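Local coordinates for protein 3-hydroxyisobutyryl-CoA hydrolase (Mycobacterium thermoresistibile, PDB 4HDT) that probably hydrolyses 3-hydroxyisobutyryl-CoA to 3-hydroxyisobutyrate and CoA, and belongs to the crotonase-like enoyl-CoA hydratase/isomerase family, at residues T60-G71 and I111-G120; V143-V151 and V295-L305. All blocks are in the same frame, centred on the assembly; numbering follows the deposited sequence.

Contact 1: T60-G71 and I111-G120; sequences TGAGERGLCAGG and IMDGIVMGGG. With ZN (zinc ion), chain C.
Arg65 O takes the amide of Ile115 in the shortest direct hydrogen bond between 60-71 and 111-120: Ile115 N lies 2.9 Å from Arg65 O, in the carbonyl plane on a lone pair, with 177° at the hydrogen. Three more backbone bonds follow, Leu67 N to Asp113 O, Cys68 N to Ile115 O and Met117 N to Cys68 O, and bridge Gly66 with Gly114 and Cys68 with Val116. The backbones come closest at Gly66 and Gly114, CA to CA 3.9 Å, where neither residue has a side chain to hold them apart, and Gly66 CA makes a CA-H...O contact of 3.3 Å with Asp113 O. Farther on, Cys68 SG, anti to the backbone N (chi1 177°), lies 3.5 Å from Gly120 CA and accepts a weak bond from Gly70 N.

Leu67 is directed toward 111-120, its CD2 3.9 Å from Met112 CG and its CB against Val116 CG2. Ile115 CG2 packs against Ala69 CB. Water 3 accepts from Gly71 N at 3.0 Å and Gly119 N at 3.1 Å, consistent with the oxyanion hole of the crotonase fold, where the thioester carbonyl oxygen probably binds. Zinc is held by Glu64 OE1 at 1.9 Å, water 2 and His192; Asp113 OD1 bonds the other ring nitrogen of His192, a second-shell contact that probably orients the imidazole.

Strands 56-61 and 108-112 are parallel neighbours in the mixed sheet of the crotonase-like fold; the chain then runs through strand 115-117, paired with 137-139, into helix 119-124, and helix 195-205 packs on Ile111.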
loop_
_atom_site.group_PDB
_atom_site.type_symbol
_atom_site.label_atom_id
_atom_site.label_comp_id
_atom_site.label_asym_id
_atom_site.label_seq_id
_atom_site.Cartn_x
_atom_site.Cartn_y
_atom_site.Cartn_z
ATOM N N THR A 60 -5.464 -13.731 5.136
ATOM C CA THR A 60 -5.025 -13.382 6.488
ATOM C C THR A 60 -3.498 -13.541 6.574
ATOM O O THR A 60 -2.855 -13.990 5.639
ATOM C CB THR A 60 -5.669 -14.256 7.582
ATOM O OG1 THR A 60 -5.217 -15.615 7.463
ATOM C CG2 THR A 60 -7.116 -14.269 7.513
ATOM N N GLY A 61 -2.930 -13.103 7.680
ATOM C CA GLY A 61 -1.504 -13.278 7.984
ATOM C C GLY A 61 -1.271 -14.039 9.269
ATOM O O GLY A 61 -2.054 -13.937 10.225
ATOM N N ALA A 62 -0.184 -14.822 9.310
ATOM C CA ALA A 62 0.112 -15.614 10.483
ATOM C C ALA A 62 0.643 -14.688 11.571
ATOM O O ALA A 62 1.110 -13.603 11.277
ATOM C CB ALA A 62 1.124 -16.670 10.140
ATOM N N GLY A 63 0.585 -15.159 12.815
ATOM C CA GLY A 63 1.084 -14.382 13.942
ATOM C C GLY A 63 0.072 -13.344 14.408
ATOM O O GLY A 63 -1.136 -13.429 14.145
ATOM N N GLU A 64 0.585 -12.378 15.148
ATOM C CA GLU A 64 -0.243 -11.486 15.937
ATOM C C GLU A 64 0.003 -10.019 15.618
ATOM O O GLU A 64 -0.762 -9.199 16.052
ATOM C CB GLU A 64 0.081 -11.721 17.424
ATOM C CG GLU A 64 -0.417 -13.043 17.975
ATOM C CD GLU A 64 -1.909 -13.111 18.082
ATOM O OE1 GLU A 64 -2.517 -12.007 18.127
ATOM O OE2 GLU A 64 -2.482 -14.220 18.054
ATOM N N ARG A 65 1.093 -9.680 14.920
ATOM C CA ARG A 65 1.534 -8.281 14.786
ATOM C C ARG A 65 1.028 -7.567 13.541
ATOM O O ARG A 65 1.092 -6.350 13.476
ATOM C CB ARG A 65 3.061 -8.212 14.799
ATOM C CG ARG A 65 3.685 -8.722 16.100
ATOM C CD ARG A 65 5.204 -8.807 16.022
ATOM N NE ARG A 65 5.810 -7.479 15.992
ATOM C CZ ARG A 65 7.033 -7.195 15.555
ATOM N NH1 ARG A 65 7.823 -8.155 15.060
ATOM N NH2 ARG A 65 7.459 -5.930 15.616
ATOM N N GLY A 66 0.530 -8.319 12.571
ATOM C CA GLY A 66 0.004 -7.705 11.374
ATOM C C GLY A 66 -0.168 -8.611 10.180
ATOM O O GLY A 66 0.577 -9.603 10.026
ATOM N N LEU A 67 -1.078 -8.224 9.291
ATOM C CA LEU A 67 -1.207 -8.940 8.029
ATOM C C LEU A 67 0.105 -8.989 7.252
ATOM O O LEU A 67 0.545 -10.073 6.775
ATOM C CB LEU A 67 -2.245 -8.227 7.188
ATOM C CG LEU A 67 -2.410 -8.844 5.774
ATOM C CD1 LEU A 67 -2.760 -10.326 5.698
ATOM C CD2 LEU A 67 -3.409 -8.057 4.974
ATOM N N CYS A 68 0.758 -7.838 7.086
ATOM C CA CYS A 68 1.905 -7.735 6.145
ATOM C C CYS A 68 2.556 -6.345 6.242
ATOM O O CYS A 68 1.953 -5.349 5.873
ATOM C CB CYS A 68 1.463 -8.008 4.696
ATOM S SG CYS A 68 2.790 -7.828 3.489
ATOM N N ALA A 69 3.837 -6.336 6.625
ATOM C CA ALA A 69 4.611 -5.097 6.755
ATOM C C ALA A 69 5.119 -4.497 5.442
ATOM O O ALA A 69 5.604 -3.354 5.456
ATOM C CB ALA A 69 5.762 -5.320 7.717
ATOM N N GLY A 70 5.020 -5.243 4.338
ATOM C CA GLY A 70 5.517 -4.739 3.068
ATOM C C GLY A 70 6.049 -5.823 2.169
ATOM O O GLY A 70 5.906 -7.033 2.437
ATOM N N GLY A 71 6.568 -5.400 1.025
ATOM C CA GLY A 71 7.420 -6.303 0.229
ATOM C C GLY A 71 8.736 -6.509 0.979
ATOM O O GLY A 71 9.145 -5.680 1.789
ATOM N N ILE A 111 -8.113 -9.442 5.799
ATOM C CA ILE A 111 -8.026 -9.136 7.233
ATOM C C ILE A 111 -6.800 -8.283 7.502
ATOM O O ILE A 111 -5.712 -8.769 7.804
ATOM C CB ILE A 111 -8.007 -10.403 8.125
ATOM C CG1 ILE A 111 -9.124 -11.386 7.746
ATOM C CG2 ILE A 111 -8.039 -10.016 9.606
ATOM C CD1 ILE A 111 -10.504 -10.844 7.904
ATOM N N MET A 112 -7.008 -6.973 7.370
ATOM C CA MET A 112 -5.925 -5.994 7.476
ATOM C C MET A 112 -5.818 -5.560 8.946
ATOM O O MET A 112 -6.014 -4.409 9.326
ATOM C CB MET A 112 -6.228 -4.831 6.507
ATOM C CG MET A 112 -6.033 -5.226 5.038
ATOM S SD MET A 112 -6.144 -3.848 3.888
ATOM C CE MET A 112 -7.900 -3.604 3.975
ATOM N N ASP A 113 -5.416 -6.530 9.743
ATOM C CA ASP A 113 -5.207 -6.413 11.181
ATOM C C ASP A 113 -3.771 -5.999 11.443
ATOM O O ASP A 113 -2.864 -6.265 10.664
ATOM C CB ASP A 113 -5.479 -7.788 11.761
ATOM C CG ASP A 113 -5.240 -7.868 13.232
ATOM O OD1 ASP A 113 -5.690 -7.038 13.999
ATOM O OD2 ASP A 113 -4.579 -8.846 13.621
ATOM N N GLY A 114 -3.556 -5.257 12.511
ATOM C CA GLY A 114 -2.203 -4.891 12.898
ATOM C C GLY A 114 -1.428 -4.104 11.850
ATOM O O GLY A 114 -1.983 -3.280 11.113
ATOM N N ILE A 115 -0.148 -4.376 11.747
ATOM C CA ILE A 115 0.710 -3.669 10.787
ATOM C C ILE A 115 0.340 -4.078 9.346
ATOM O O ILE A 115 0.387 -5.247 9.002
ATOM C CB ILE A 115 2.196 -3.990 11.071
ATOM C CG1 ILE A 115 2.614 -3.409 12.428
ATOM C CG2 ILE A 115 3.093 -3.447 9.974
ATOM C CD1 ILE A 115 3.954 -3.914 12.931
ATOM N N VAL A 116 0.001 -3.105 8.513
ATOM C CA VAL A 116 -0.354 -3.340 7.120
ATOM C C VAL A 116 0.257 -2.181 6.312
ATOM O O VAL A 116 -0.234 -1.040 6.321
ATOM C CB VAL A 116 -1.890 -3.338 6.923
ATOM C CG1 VAL A 116 -2.207 -3.666 5.472
ATOM C CG2 VAL A 116 -2.631 -4.324 7.837
ATOM N N MET A 117 1.372 -2.408 5.640
ATOM C CA MET A 117 2.109 -1.301 5.010
ATOM C C MET A 117 2.636 -1.719 3.629
ATOM O O MET A 117 2.982 -2.863 3.433
ATOM C CB MET A 117 3.259 -0.788 5.908
ATOM C CG MET A 117 2.848 -0.042 7.190
ATOM S SD MET A 117 4.271 0.781 7.939
ATOM C CE MET A 117 5.178 -0.664 8.421
ATOM N N GLY A 118 2.652 -0.751 2.700
ATOM C CA GLY A 118 3.243 -0.924 1.372
ATOM C C GLY A 118 2.637 -2.110 0.668
ATOM O O GLY A 118 1.434 -2.178 0.444
ATOM N N GLY A 119 3.449 -3.097 0.335
ATOM C CA GLY A 119 2.877 -4.290 -0.305
ATOM C C GLY A 119 1.741 -4.981 0.399
ATOM O O GLY A 119 0.920 -5.618 -0.222
ATOM N N GLY A 120 1.634 -4.827 1.735
ATOM C CA GLY A 120 0.485 -5.351 2.474
ATOM C C GLY A 120 -0.819 -4.633 2.131
ATOM O O GLY A 120 -1.863 -5.241 2.018
HETATM ZN ZN ZN C . -4.425 -11.840 18.260
HETATM O O HOH W 1 -4.680 -11.039 9.195
HETATM O O HOH W 2 -5.306 -13.034 16.872
HETATM O O HOH W 3 6.493 -2.382 0.701
#

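Contact 2: V143-V151 and V295-L305; sequences VGIGFIPDV and VSCASLKSHDL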
loop_
_atom_site.group_PDB
_atom_site.type_symbol
_atom_site.label_atom_id
_atom_site.label_comp_id
_atom_site.label_asym_id
_atom_site.label_seq_id
_atom_site.Cartn_x
_atom_site.Cartn_y
_atom_site.Cartn_z
ATOM N N VAL A 143 8.267 6.948 0.799
ATOM C CA VAL A 143 9.184 8.095 0.686
ATOM C C VAL A 143 10.314 8.099 1.719
ATOM O O VAL A 143 11.330 8.758 1.533
ATOM C CB VAL A 143 8.421 9.430 0.769
ATOM C CG1 VAL A 143 7.521 9.625 -0.436
ATOM C CG2 VAL A 143 7.601 9.600 2.065
ATOM N N GLY A 144 10.122 7.362 2.803
ATOM C CA GLY A 144 11.133 7.186 3.804
ATOM C C GLY A 144 12.305 6.310 3.385
ATOM O O GLY A 144 13.365 6.313 4.080
ATOM N N ILE A 145 12.128 5.562 2.300
ATOM C CA ILE A 145 13.251 4.772 1.742
ATOM C C ILE A 145 13.585 5.233 0.324
ATOM O O ILE A 145 14.197 4.486 -0.465
ATOM C CB ILE A 145 12.994 3.237 1.796
ATOM C CG1 ILE A 145 11.681 2.820 1.106
ATOM C CG2 ILE A 145 13.037 2.740 3.244
ATOM C CD1 ILE A 145 11.639 1.359 0.660
ATOM N N GLY A 146 13.194 6.444 -0.047
ATOM C CA GLY A 146 13.510 6.932 -1.376
ATOM C C GLY A 146 12.704 6.321 -2.497
ATOM O O GLY A 146 13.139 6.379 -3.657
ATOM N N PHE A 147 11.536 5.794 -2.156
ATOM C CA PHE A 147 10.647 5.092 -3.098
ATOM C C PHE A 147 9.335 5.846 -3.139
ATOM O O PHE A 147 9.138 6.870 -2.400
ATOM C CB PHE A 147 10.525 3.610 -2.662
ATOM C CG PHE A 147 9.899 2.674 -3.667
ATOM C CD1 PHE A 147 10.413 2.503 -4.933
ATOM C CD2 PHE A 147 8.843 1.858 -3.278
ATOM C CE1 PHE A 147 9.851 1.562 -5.796
ATOM C CE2 PHE A 147 8.291 0.903 -4.120
ATOM C CZ PHE A 147 8.748 0.797 -5.404
ATOM N N ILE A 148 8.423 5.407 -4.006
ATOM C CA ILE A 148 7.137 6.065 -4.237
ATOM C C ILE A 148 6.057 5.016 -4.016
ATOM O O ILE A 148 6.220 3.881 -4.486
ATOM C CB ILE A 148 7.075 6.680 -5.653
ATOM C CG1 ILE A 148 8.163 7.770 -5.861
ATOM C CG2 ILE A 148 5.695 7.232 -5.957
ATOM C CD1 ILE A 148 9.519 7.287 -6.293
ATOM N N PRO A 149 4.931 5.373 -3.352
ATOM C CA PRO A 149 3.856 4.404 -3.141
ATOM C C PRO A 149 3.464 3.703 -4.433
ATOM O O PRO A 149 3.199 4.373 -5.454
ATOM C CB PRO A 149 2.701 5.246 -2.589
ATOM C CG PRO A 149 3.413 6.373 -1.869
ATOM C CD PRO A 149 4.659 6.656 -2.665
ATOM N N ASP A 150 3.453 2.399 -4.375
ATOM C CA ASP A 150 3.102 1.556 -5.525
ATOM C C ASP A 150 1.975 0.628 -5.162
ATOM O O ASP A 150 1.141 0.959 -4.390
ATOM C CB ASP A 150 4.381 0.835 -6.019
ATOM C CG ASP A 150 4.965 -0.178 -5.028
ATOM O OD1 ASP A 150 4.664 -0.074 -3.790
ATOM O OD2 ASP A 150 5.737 -1.086 -5.529
ATOM N N VAL A 151 1.935 -0.538 -5.783
ATOM C CA VAL A 151 0.925 -1.569 -5.586
ATOM C C VAL A 151 -0.528 -1.050 -5.651
ATOM O O VAL A 151 -1.415 -1.595 -5.028
ATOM C CB VAL A 151 1.228 -2.449 -4.337
ATOM C CG1 VAL A 151 2.586 -3.154 -4.495
ATOM C CG2 VAL A 151 1.186 -1.664 -3.044
ATOM N N VAL A 295 7.471 4.417 -12.690
ATOM C CA VAL A 295 8.082 5.118 -11.559
ATOM C C VAL A 295 9.001 4.188 -10.764
ATOM O O VAL A 295 10.142 4.570 -10.440
ATOM C CB VAL A 295 7.007 5.766 -10.673
ATOM C CG1 VAL A 295 7.543 6.308 -9.357
ATOM C CG2 VAL A 295 6.284 6.892 -11.449
ATOM N N SER A 296 8.525 2.978 -10.467
ATOM C CA SER A 296 9.344 2.001 -9.726
ATOM C C SER A 296 10.610 1.635 -10.502
ATOM O O SER A 296 11.684 1.613 -9.943
ATOM C CB SER A 296 8.540 0.759 -9.358
ATOM O OG SER A 296 7.421 1.098 -8.524
ATOM N N CYS A 297 10.454 1.361 -11.794
ATOM C CA CYS A 297 11.587 1.064 -12.663
ATOM C C CYS A 297 12.609 2.191 -12.652
ATOM O O CYS A 297 13.826 1.932 -12.578
ATOM C CB CYS A 297 11.109 0.813 -14.071
ATOM S SG CYS A 297 10.350 -0.818 -14.322
ATOM N N ALA A 298 12.134 3.431 -12.757
ATOM C CA ALA A 298 13.030 4.592 -12.707
ATOM C C ALA A 298 13.762 4.674 -11.353
ATOM O O ALA A 298 14.991 4.949 -11.322
ATOM C CB ALA A 298 12.252 5.873 -12.998
ATOM N N SER A 299 13.040 4.401 -10.270
ATOM C CA SER A 299 13.623 4.462 -8.935
ATOM C C SER A 299 14.800 3.464 -8.778
ATOM O O SER A 299 15.729 3.710 -8.000
ATOM C CB SER A 299 12.581 4.217 -7.863
ATOM O OG SER A 299 12.398 2.831 -7.723
ATOM N N LEU A 300 14.778 2.359 -9.511
ATOM C CA LEU A 300 15.911 1.429 -9.429
ATOM C C LEU A 300 17.252 2.044 -9.828
ATOM O O LEU A 300 18.311 1.557 -9.421
ATOM C CB LEU A 300 15.677 0.184 -10.290
ATOM C CG LEU A 300 14.698 -0.832 -9.798
ATOM C CD1 LEU A 300 14.565 -1.891 -10.910
ATOM C CD2 LEU A 300 15.178 -1.463 -8.474
ATOM N N LYS A 301 17.233 3.050 -10.689
ATOM C CA LYS A 301 18.433 3.745 -11.149
ATOM C C LYS A 301 18.839 4.893 -10.214
ATOM O O LYS A 301 19.871 5.522 -10.399
ATOM C CB LYS A 301 18.233 4.280 -12.584
ATOM N N SER A 302 18.037 5.147 -9.186
ATOM C CA SER A 302 18.282 6.290 -8.292
ATOM C C SER A 302 19.266 6.028 -7.149
ATOM O O SER A 302 19.327 4.938 -6.599
ATOM C CB SER A 302 16.948 6.776 -7.715
ATOM O OG SER A 302 16.403 5.900 -6.708
ATOM N N HIS A 303 19.960 7.088 -6.746
ATOM C CA HIS A 303 20.742 7.098 -5.528
ATOM C C HIS A 303 19.850 6.848 -4.311
ATOM O O HIS A 303 20.202 6.096 -3.427
ATOM C CB HIS A 303 21.435 8.457 -5.390
ATOM C CG HIS A 303 22.063 8.693 -4.046
ATOM N ND1 HIS A 303 21.348 9.121 -2.950
ATOM C CD2 HIS A 303 23.350 8.579 -3.639
ATOM C CE1 HIS A 303 22.172 9.264 -1.924
ATOM N NE2 HIS A 303 23.388 8.934 -2.315
ATOM N N ASP A 304 18.698 7.514 -4.246
ATOM C CA ASP A 304 17.962 7.499 -2.999
ATOM C C ASP A 304 17.307 6.168 -2.652
ATOM O O ASP A 304 17.121 5.860 -1.497
ATOM C CB ASP A 304 16.925 8.622 -2.947
ATOM C CG ASP A 304 17.535 9.972 -2.590
ATOM O OD1 ASP A 304 18.791 10.079 -2.518
ATOM O OD2 ASP A 304 16.763 10.930 -2.365
ATOM N N LEU A 305 16.906 5.373 -3.642
ATOM C CA LEU A 305 16.334 4.073 -3.319
ATOM C C LEU A 305 17.344 3.207 -2.559
ATOM O O LEU A 305 17.034 2.641 -1.511
ATOM C CB LEU A 305 15.836 3.350 -4.567
ATOM C CG LEU A 305 15.167 2.011 -4.269
ATOM C CD1 LEU A 305 13.932 2.143 -3.402
ATOM C CD2 LEU A 305 14.884 1.266 -5.558
HETATM O O HOH W 4 14.044 7.245 -6.075
HETATM O O HOH W 5 7.116 3.464 -7.145
#
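Apolar contacts join Phe147 to Leu305 and Ile148 to Val295. Phe147 and Leu305 lie side by side, with Phe147 CB 3.8 Å from Leu305 CD1. Ile148 instead crosses Val295 at about a right angle, and Val295 CG1 rests 3.8 Å from Ile148 CB, the methyl being directed there by a chi1 of 170°, anti to the backbone N.

Two serine hydroxyls touch the Phe147 ring. Ser299 OG approaches its edge in the ring plane, 3.4 Å from Phe147 CE1, while donating to Ser296 O within the helix; Ser296 OG comes obliquely to Phe147 CZ and bonds Tyr95 and Glu292 O. The ring also meets that of Trp91 from helix 85-103, their planes about 15° apart.

Helices 285-299 and 303-313 are joined by a type I turn from Ser299 to Ser302, with Ser302 as N-cap of the second. Its OG accepts from Leu305 N at 3.2 Å and donates to a lone pair of Ser299 O, which also receives Ser302 N.

Water supplies the polar links between the segments. Water 4 donates both to Gly146 O, at 2.7 Å, and to Ser302 OG; water 5, above one face of the Phe147 ring, links Ile148 O to Ser296 OG. Gly146, without a side chain, lets the backbones come within 4.5 Å, Gly146 CA to Leu305 CA, and its positive phi also suits glycine; here Leu305 CA makes a CA-H...O contact with Ile145 O.

The centres of contact 1 and contact 2 lie 21 Å apart, and they come in series along the chain: 60-71 with 111-120 is complete before 143-151 begins, whereas 295-305 returns only after 143 intervening residues, mostly helical. Contact 1 joins the loop after strand 56-61 to the end of strand 108-112, strand 115-117 and the first turn of helix 119-124; contact 2 ties the loop between strand 137-139 and helix 153-158 to two later helices. Strand 137-139, paired with 115-117, leads from one to the other. The two also meet directly: Val151 CG2 packs 3.5 Å from Gly118 O and near Gly119 CA, which places the loop 143-151 against the start of helix 119-124, next to the probable oxyanion hole.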